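Local coordinates for protein Non-reducing end alpha-L-arabinofuranosidase BoGH43B (PDB 5JOZ) that removes terminal non-reducing alpha-L-arabinofuranosyl residues from xyloglucan side chains, turning S units into X units during xyloglucan breakdown in the periplasm, at residues 255-260 with 267-272; 32-37 with 475-480. All coordinates share one frame; numbering follows the deposited sequence.

Contact 1: 255-260 with 267-272; sequences GIRPVN and GRETFL
G255 and E269 form an antiparallel hydrogen-bonded pair where strands 249-256 and 269-277 part. G255 N gives its hydrogen to E269 O at 3.0 Å. E269 N returns one to G255 O at 2.9 Å. The same G255 O receives a CA-H...O contact from R268 CA at 3.3 Å.

The ionic contact is a salt bridge between R257 and E269. R257 NH1 lies 2.9 Å from E269 OE2, on the syn side of that oxygen, and the bond is bent to 140° at the hydrogen. The carboxylate lies at the edge of the guanidinium, with the two planes 31° apart. The R257 chain bends at chi2 and chi3, which brings its tip back to E269. E269 OE2 also accepts from G12 N. A single water accepts from R257 N and donates to G267 O and E269 OE1, joining the two segments just past the strand pair.

Packing contacts complete the join. The F271 ring comes close to the G255 backbone, with CE1 3.4 Å from G255 N, and a side chain at G255 would collide with this ring. I256 CG2 rests on R268 CG at 3.6 Å. The far end of R268 leads away from I256. Its NH2 probably bonds to F476 O, and its NH1 has a long, weak ion pair with D16, the inferred proton acceptor.

An alanine in place of R257 would probably leave E269 OE2 without its charged mate, with G12 N and the water alone to hold the carboxylate among the bonds described.

The buried E269 carboxylate thus ties R257, the bound water and G12 together.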
ATOM      1  N   GLY A 255      10.432  -1.737  -3.682  1.00 21.16           N
ATOM      2  CA  GLY A 255      11.684  -1.135  -3.240  1.00 21.58           C
ATOM      3  C   GLY A 255      11.415   0.101  -2.406  1.00 22.73           C
ATOM      4  O   GLY A 255      10.253   0.494  -2.203  1.00 19.57           O
ATOM      5  N   ILE A 256      12.488   0.733  -1.945  1.00 26.34           N
ATOM      6  CA  ILE A 256      12.380   1.991  -1.200  1.00 27.23           C
ATOM      7  C   ILE A 256      13.233   3.060  -1.863  1.00 27.16           C
ATOM      8  O   ILE A 256      14.177   2.728  -2.583  1.00 25.71           O
ATOM      9  CB  ILE A 256      12.757   1.817   0.286  1.00 26.84           C
ATOM     10  CG1 ILE A 256      14.183   1.266   0.434  1.00 27.01           C
ATOM     11  CG2 ILE A 256      11.748   0.892   0.969  1.00 26.78           C
ATOM     12  CD1 ILE A 256      14.718   1.302   1.850  1.00 25.50           C
ATOM     13  N   ARG A 257      12.864   4.325  -1.637  1.00 27.33           N
ATOM     14  CA  ARG A 257      13.622   5.498  -2.094  1.00 29.75           C
ATOM     15  C   ARG A 257      14.084   6.217  -0.847  1.00 27.78           C
ATOM     16  O   ARG A 257      13.327   7.019  -0.311  1.00 28.09           O
ATOM     17  CB  ARG A 257      12.740   6.456  -2.887  1.00 29.78           C
ATOM     18  CG  ARG A 257      12.364   6.007  -4.293  1.00 29.81           C
ATOM     19  CD  ARG A 257      10.976   6.530  -4.653  1.00 31.81           C
ATOM     20  NE  ARG A 257      10.955   7.748  -5.436  1.00 32.08           N
ATOM     21  CZ  ARG A 257       9.891   8.532  -5.614  1.00 29.66           C
ATOM     22  NH1 ARG A 257       8.713   8.267  -5.060  1.00 25.86           N
ATOM     23  NH2 ARG A 257      10.016   9.622  -6.362  1.00 42.33           N
ATOM     24  N   PRO A 258      15.304   5.920  -0.354  1.00 31.29           N
ATOM     25  CA  PRO A 258      15.718   6.564   0.902  1.00 29.19           C
ATOM     26  C   PRO A 258      16.070   8.049   0.741  1.00 31.25           C
ATOM     27  O   PRO A 258      16.435   8.483  -0.349  1.00 32.93           O
ATOM     28  CB  PRO A 258      16.963   5.761   1.329  1.00 27.67           C
ATOM     29  CG  PRO A 258      17.074   4.602   0.390  1.00 26.86           C
ATOM     30  CD  PRO A 258      16.347   4.999  -0.857  1.00 27.63           C
ATOM     31  N   VAL A 259      15.940   8.807   1.828  1.00 31.98           N
ATOM     32  CA  VAL A 259      16.376  10.205   1.879  1.00 32.66           C
ATOM     33  C   VAL A 259      17.840  10.212   2.349  1.00 32.48           C
ATOM     34  O   VAL A 259      18.159   9.609   3.377  1.00 35.68           O
ATOM     35  CB  VAL A 259      15.518  11.047   2.858  1.00 33.00           C
ATOM     36  CG1 VAL A 259      15.845  12.529   2.706  1.00 34.33           C
ATOM     37  CG2 VAL A 259      14.018  10.808   2.654  1.00 31.66           C
ATOM     38  N   ASN A 260      18.720  10.868   1.592  1.00 34.37           N
ATOM     39  CA  ASN A 260      20.180  10.863   1.858  1.00 41.88           C
ATOM     40  C   ASN A 260      20.746   9.449   2.151  1.00 40.18           C
ATOM     41  O   ASN A 260      21.653   9.280   2.981  1.00 36.64           O
ATOM     42  CB  ASN A 260      20.538  11.829   3.018  1.00 47.10           C
ATOM     43  CG  ASN A 260      20.100  13.263   2.764  1.00 52.30           C
ATOM     44  OD1 ASN A 260      20.103  13.753   1.630  1.00 53.41           O
ATOM     45  ND2 ASN A 260      19.731  13.951   3.835  1.00 59.56           N
ATOM     46  N   GLY A 267       7.099   4.673   2.215  1.00 22.79           N
ATOM     47  CA  GLY A 267       6.755   3.253   2.215  1.00 24.77           C
ATOM     48  C   GLY A 267       7.447   2.519   1.078  1.00 24.53           C
ATOM     49  O   GLY A 267       8.243   3.101   0.332  1.00 20.34           O
ATOM     50  N   ARG A 268       7.165   1.231   0.953  1.00 20.27           N
ATOM     51  CA  ARG A 268       7.713   0.468  -0.148  1.00 22.77           C
ATOM     52  C   ARG A 268       6.808   0.723  -1.381  1.00 22.62           C
ATOM     53  O   ARG A 268       5.581   0.645  -1.313  1.00 21.10           O
ATOM     54  CB  ARG A 268       7.865  -1.010   0.227  1.00 23.92           C
ATOM     55  CG  ARG A 268       8.832  -1.248   1.400  1.00 24.49           C
ATOM     56  CD  ARG A 268       8.698  -2.646   2.002  1.00 25.23           C
ATOM     57  NE  ARG A 268       7.369  -2.868   2.612  1.00 24.18           N
ATOM     58  CZ  ARG A 268       6.766  -4.052   2.765  1.00 25.79           C
ATOM     59  NH1 ARG A 268       7.336  -5.193   2.374  1.00 24.08           N
ATOM     60  NH2 ARG A 268       5.561  -4.098   3.318  1.00 26.96           N
ATOM     61  N   GLU A 269       7.447   1.094  -2.481  1.00 23.49           N
ATOM     62  CA  GLU A 269       6.785   1.477  -3.718  1.00 24.05           C
ATOM     63  C   GLU A 269       7.005   0.385  -4.775  1.00 22.27           C
ATOM     64  O   GLU A 269       7.775  -0.547  -4.551  1.00 20.55           O
ATOM     65  CB  GLU A 269       7.351   2.832  -4.160  1.00 24.50           C
ATOM     66  CG  GLU A 269       7.049   3.912  -3.130  1.00 31.14           C
ATOM     67  CD  GLU A 269       7.763   5.229  -3.368  1.00 39.01           C
ATOM     68  OE1 GLU A 269       8.984   5.293  -3.118  1.00 31.07           O
ATOM     69  OE2 GLU A 269       7.088   6.213  -3.755  1.00 36.48           O
ATOM     70  N   THR A 270       6.339   0.524  -5.922  1.00 23.58           N
ATOM     71  CA  THR A 270       6.343  -0.479  -6.974  1.00 23.58           C
ATOM     72  C   THR A 270       7.187  -0.035  -8.159  1.00 22.23           C
ATOM     73  O   THR A 270       7.036   1.067  -8.654  1.00 25.87           O
ATOM     74  CB  THR A 270       4.911  -0.782  -7.437  1.00 25.50           C
ATOM     75  OG1 THR A 270       4.190  -1.390  -6.364  1.00 31.76           O
ATOM     76  CG2 THR A 270       4.894  -1.738  -8.630  1.00 26.73           C
ATOM     77  N   PHE A 271       8.030  -0.945  -8.632  1.00 22.32           N
ATOM     78  CA  PHE A 271       9.013  -0.695  -9.670  1.00 22.41           C
ATOM     79  C   PHE A 271       8.782  -1.650 -10.841  1.00 23.04           C
ATOM     80  O   PHE A 271       8.091  -2.668 -10.709  1.00 19.27           O
ATOM     81  CB  PHE A 271      10.425  -0.896  -9.107  1.00 22.64           C
ATOM     82  CG  PHE A 271      10.808   0.108  -8.050  1.00 23.68           C
ATOM     83  CD1 PHE A 271      10.332  -0.010  -6.752  1.00 25.03           C
ATOM     84  CD2 PHE A 271      11.639   1.181  -8.360  1.00 26.00           C
ATOM     85  CE1 PHE A 271      10.673   0.919  -5.779  1.00 24.93           C
ATOM     86  CE2 PHE A 271      11.986   2.114  -7.399  1.00 25.75           C
ATOM     87  CZ  PHE A 271      11.506   1.983  -6.100  1.00 25.95           C
ATOM     88  N   LEU A 272       9.385  -1.309 -11.976  1.00 22.89           N
ATOM     89  CA  LEU A 272       9.264  -2.072 -13.223  1.00 25.55           C
ATOM     90  C   LEU A 272      10.652  -2.275 -13.808  1.00 26.69           C
ATOM     91  O   LEU A 272      11.418  -1.310 -13.919  1.00 26.92           O
ATOM     92  CB  LEU A 272       8.400  -1.296 -14.221  1.00 26.81           C
ATOM     93  CG  LEU A 272       8.084  -1.946 -15.574  1.00 27.32           C
ATOM     94  CD1 LEU A 272       7.312  -3.251 -15.380  1.00 24.52           C
ATOM     95  CD2 LEU A 272       7.271  -0.979 -16.414  1.00 24.71           C
TER
HETATM   96  O   HOH W   1      10.136   4.912  -0.609  1.00 25.29           O

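Contact 2: 32-37 with 475-480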
ATOM      1  N   THR A  32      -1.934  -3.794   1.850  1.00 23.06           N
ATOM      2  CA  THR A  32      -2.562  -2.674   2.560  1.00 24.37           C
ATOM      3  C   THR A  32      -2.530  -2.726   4.093  1.00 24.22           C
ATOM      4  O   THR A  32      -2.727  -1.701   4.737  1.00 25.40           O
ATOM      5  CB  THR A  32      -4.028  -2.531   2.111  1.00 23.96           C
ATOM      6  OG1 THR A  32      -4.622  -3.831   1.952  1.00 29.22           O
ATOM      7  CG2 THR A  32      -4.095  -1.846   0.800  1.00 22.67           C
ATOM      8  N   PHE A  33      -2.296  -3.895   4.684  1.00 24.52           N
ATOM      9  CA  PHE A  33      -2.159  -4.015   6.138  1.00 23.50           C
ATOM     10  C   PHE A  33      -3.456  -3.558   6.846  1.00 25.39           C
ATOM     11  O   PHE A  33      -4.533  -4.076   6.517  1.00 24.38           O
ATOM     12  CB  PHE A  33      -0.850  -3.337   6.576  1.00 25.70           C
ATOM     13  CG  PHE A  33       0.350  -3.965   5.934  1.00 24.81           C
ATOM     14  CD1 PHE A  33       0.899  -5.125   6.459  1.00 28.24           C
ATOM     15  CD2 PHE A  33       0.854  -3.482   4.744  1.00 24.85           C
ATOM     16  CE1 PHE A  33       1.967  -5.760   5.835  1.00 26.15           C
ATOM     17  CE2 PHE A  33       1.918  -4.110   4.116  1.00 26.54           C
ATOM     18  CZ  PHE A  33       2.477  -5.250   4.663  1.00 24.72           C
ATOM     19  N   GLU A  34      -3.400  -2.585   7.746  1.00 23.80           N
ATOM     20  CA  GLU A  34      -4.603  -2.187   8.500  1.00 25.04           C
ATOM     21  C   GLU A  34      -5.571  -1.278   7.723  1.00 25.81           C
ATOM     22  O   GLU A  34      -6.602  -0.886   8.284  1.00 23.50           O
ATOM     23  CB  GLU A  34      -4.231  -1.505   9.836  1.00 21.37           C
ATOM     24  CG  GLU A  34      -3.830  -0.031   9.737  1.00 23.17           C
ATOM     25  CD  GLU A  34      -2.350   0.203   9.496  1.00 28.03           C
ATOM     26  OE1 GLU A  34      -1.657  -0.726   8.995  1.00 26.81           O
ATOM     27  OE2 GLU A  34      -1.876   1.323   9.821  1.00 24.74           O
ATOM     28  N   TYR A  35      -5.243  -0.922   6.472  1.00 23.78           N
ATOM     29  CA  TYR A  35      -6.024   0.085   5.734  1.00 23.51           C
ATOM     30  C   TYR A  35      -7.165  -0.496   4.922  1.00 23.37           C
ATOM     31  O   TYR A  35      -7.014  -1.566   4.324  1.00 26.89           O
ATOM     32  CB  TYR A  35      -5.111   0.922   4.846  1.00 23.07           C
ATOM     33  CG  TYR A  35      -4.194   1.812   5.649  1.00 22.16           C
ATOM     34  CD1 TYR A  35      -4.685   2.938   6.319  1.00 21.69           C
ATOM     35  CD2 TYR A  35      -2.836   1.536   5.743  1.00 22.44           C
ATOM     36  CE1 TYR A  35      -3.845   3.764   7.062  1.00 22.85           C
ATOM     37  CE2 TYR A  35      -1.985   2.360   6.468  1.00 26.00           C
ATOM     38  CZ  TYR A  35      -2.495   3.466   7.137  1.00 24.89           C
ATOM     39  OH  TYR A  35      -1.638   4.257   7.868  1.00 23.86           O
ATOM     40  N   PHE A  36      -8.301   0.221   4.908  1.00 22.24           N
ATOM     41  CA  PHE A  36      -9.535  -0.208   4.228  1.00 21.39           C
ATOM     42  C   PHE A  36      -9.973   0.876   3.251  1.00 20.58           C
ATOM     43  O   PHE A  36      -9.861   2.052   3.573  1.00 25.43           O
ATOM     44  CB  PHE A  36     -10.653  -0.441   5.252  1.00 24.31           C
ATOM     45  CG  PHE A  36     -11.929  -0.983   4.660  1.00 24.30           C
ATOM     46  CD1 PHE A  36     -12.124  -2.351   4.532  1.00 26.30           C
ATOM     47  CD2 PHE A  36     -12.946  -0.128   4.248  1.00 28.56           C
ATOM     48  CE1 PHE A  36     -13.302  -2.849   3.992  1.00 28.12           C
ATOM     49  CE2 PHE A  36     -14.133  -0.620   3.712  1.00 28.52           C
ATOM     50  CZ  PHE A  36     -14.311  -1.983   3.584  1.00 27.82           C
ATOM     51  N   PRO A  37     -10.456   0.532   2.064  1.00 21.80           N
ATOM     52  CA  PRO A  37     -10.482  -0.819   1.515  1.00 21.31           C
ATOM     53  C   PRO A  37      -9.081  -1.433   1.251  1.00 21.55           C
ATOM     54  O   PRO A  37      -8.069  -0.725   1.142  1.00 19.99           O
ATOM     55  CB  PRO A  37     -11.300  -0.654   0.237  1.00 23.89           C
ATOM     56  CG  PRO A  37     -11.177   0.781  -0.144  1.00 25.23           C
ATOM     57  CD  PRO A  37     -11.026   1.530   1.143  1.00 26.81           C
ATOM     58  N   GLY A 475       7.597  -1.662  11.259  1.00 28.27           N
ATOM     59  CA  GLY A 475       6.392  -2.047  10.533  1.00 28.30           C
ATOM     60  C   GLY A 475       6.564  -2.033   9.024  1.00 27.53           C
ATOM     61  O   GLY A 475       7.680  -1.914   8.530  1.00 26.24           O
ATOM     62  N   PHE A 476       5.442  -2.128   8.306  1.00 29.21           N
ATOM     63  CA  PHE A 476       5.419  -2.416   6.870  1.00 29.06           C
ATOM     64  C   PHE A 476       4.666  -1.388   6.033  1.00 29.98           C
ATOM     65  O   PHE A 476       4.338  -1.649   4.854  1.00 24.70           O
ATOM     66  CB  PHE A 476       4.791  -3.808   6.647  1.00 34.84           C
ATOM     67  CG  PHE A 476       5.649  -4.943   7.115  1.00 34.56           C
ATOM     68  CD1 PHE A 476       6.832  -5.247   6.453  1.00 40.73           C
ATOM     69  CD2 PHE A 476       5.278  -5.712   8.214  1.00 37.78           C
ATOM     70  CE1 PHE A 476       7.633  -6.307   6.874  1.00 42.63           C
ATOM     71  CE2 PHE A 476       6.077  -6.768   8.642  1.00 39.73           C
ATOM     72  CZ  PHE A 476       7.256  -7.062   7.973  1.00 39.16           C
ATOM     73  N   THR A 477       4.398  -0.224   6.627  1.00 31.70           N
ATOM     74  CA  THR A 477       3.613   0.819   5.977  1.00 31.06           C
ATOM     75  C   THR A 477       4.441   2.080   5.749  1.00 29.20           C
ATOM     76  O   THR A 477       5.627   2.141   6.098  1.00 25.51           O
ATOM     77  CB  THR A 477       2.374   1.159   6.814  1.00 32.33           C
ATOM     78  OG1 THR A 477       2.778   1.548   8.132  1.00 36.02           O
ATOM     79  CG2 THR A 477       1.443  -0.040   6.887  1.00 32.82           C
ATOM     80  N   GLY A 478       3.799   3.053   5.109  1.00 29.35           N
ATOM     81  CA  GLY A 478       4.342   4.390   4.876  1.00 28.18           C
ATOM     82  C   GLY A 478       3.275   5.442   5.150  1.00 26.24           C
ATOM     83  O   GLY A 478       2.114   5.128   5.434  1.00 22.51           O
ATOM     84  N   VAL A 479       3.671   6.701   5.053  1.00 24.85           N
ATOM     85  CA  VAL A 479       2.839   7.809   5.527  1.00 27.03           C
ATOM     86  C   VAL A 479       1.514   7.967   4.759  1.00 23.83           C
ATOM     87  O   VAL A 479       1.476   7.896   3.528  1.00 20.72           O
ATOM     88  CB  VAL A 479       3.631   9.141   5.475  1.00 29.16           C
ATOM     89  CG1 VAL A 479       2.719  10.343   5.693  1.00 28.86           C
ATOM     90  CG2 VAL A 479       4.757   9.129   6.511  1.00 30.69           C
ATOM     91  N   PHE A 480       0.435   8.183   5.500  1.00 21.86           N
ATOM     92  CA  PHE A 480      -0.820   8.660   4.921  1.00 21.61           C
ATOM     93  C   PHE A 480      -1.081  10.052   5.452  1.00 20.56           C
ATOM     94  O   PHE A 480      -0.807  10.330   6.622  1.00 26.90           O
ATOM     95  CB  PHE A 480      -1.987   7.766   5.316  1.00 22.39           C
ATOM     96  CG  PHE A 480      -2.113   6.531   4.491  1.00 22.10           C
ATOM     97  CD1 PHE A 480      -1.149   5.548   4.553  1.00 24.34           C
ATOM     98  CD2 PHE A 480      -3.210   6.337   3.670  1.00 24.49           C
ATOM     99  CE1 PHE A 480      -1.262   4.381   3.802  1.00 25.12           C
ATOM    100  CE2 PHE A 480      -3.331   5.177   2.913  1.00 25.93           C
ATOM    101  CZ  PHE A 480      -2.353   4.195   2.985  1.00 23.38           C
TER
HETATM  102  O   HOH W   2       0.764   1.892   9.952  1.00 39.35           O
HETATM  103  O   HOH W   3       0.912   4.095   7.702  1.00 22.93           O
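Y35 meets F480 ring to ring. CB leads toward the other segment, with CG anti to the carbonyl carbon, beside the backbone N (chi1 -69°). CG lies 4.0 Å from F480 CZ. On one side of the ring CD2 stays near F480 CE1, and CE2 closes to 3.4 Å from the same atom. CE2 also has T477 CG2 near the ring edge. CZ sits over the F480 face. CE1 and OH both lie near F480 CD1, and OH is 2.6 Å from a water that links it to G478 O. The OH also bonds to R392 NE. The rings form a face-to-face stack, centroids 4.0 Å apart and planes at 20°. E34 CD lies over the rim of the opposite face of Y35.

F33 makes the second aromatic contact. F476 CB sits over one face of its ring, a CH-pi contact 3.7 Å from the centroid. The two rings are nearly parallel, at 10°, but slid apart so that they barely overlap.

T477 lies between these two aromatic contacts. Its CG2 packs on F33 CB at 4.0 Å and approaches E34 OE1, which accepts from S71 N. A second water joins E34 OE2 to T477 OG1, which also bonds to S71 OG. E34 OE2 forms a salt bridge with R392, so its charge is met inside the interface.

T32 to Y35 form a type II' beta turn, closed by Y35 N to T32 O. This buried interdomain interface joins a loop of the GH43 catalytic domain to the concanavalin A-like domain, and brings F476 close to the inferred catalytic E176.

Overall arrangement
Contacts 1 and 2 have centres about 15 Å apart and meet through R268, which joins them through F476 and packs on F33. Along the chain, segment 32-37 comes first, then both segments of contact 1, then 475-480. Contact 1 is local, joining two neighbouring strands of one four-stranded antiparallel sheet in the GH43 domain. Contact 2 spans 437 intervening residues and joins that domain to the C-terminal concanavalin A-like domain. R268 and F33 both approach D16, the inferred proton acceptor. The two contacts thus link a catalytic-domain sheet to the domain interface beside the active site.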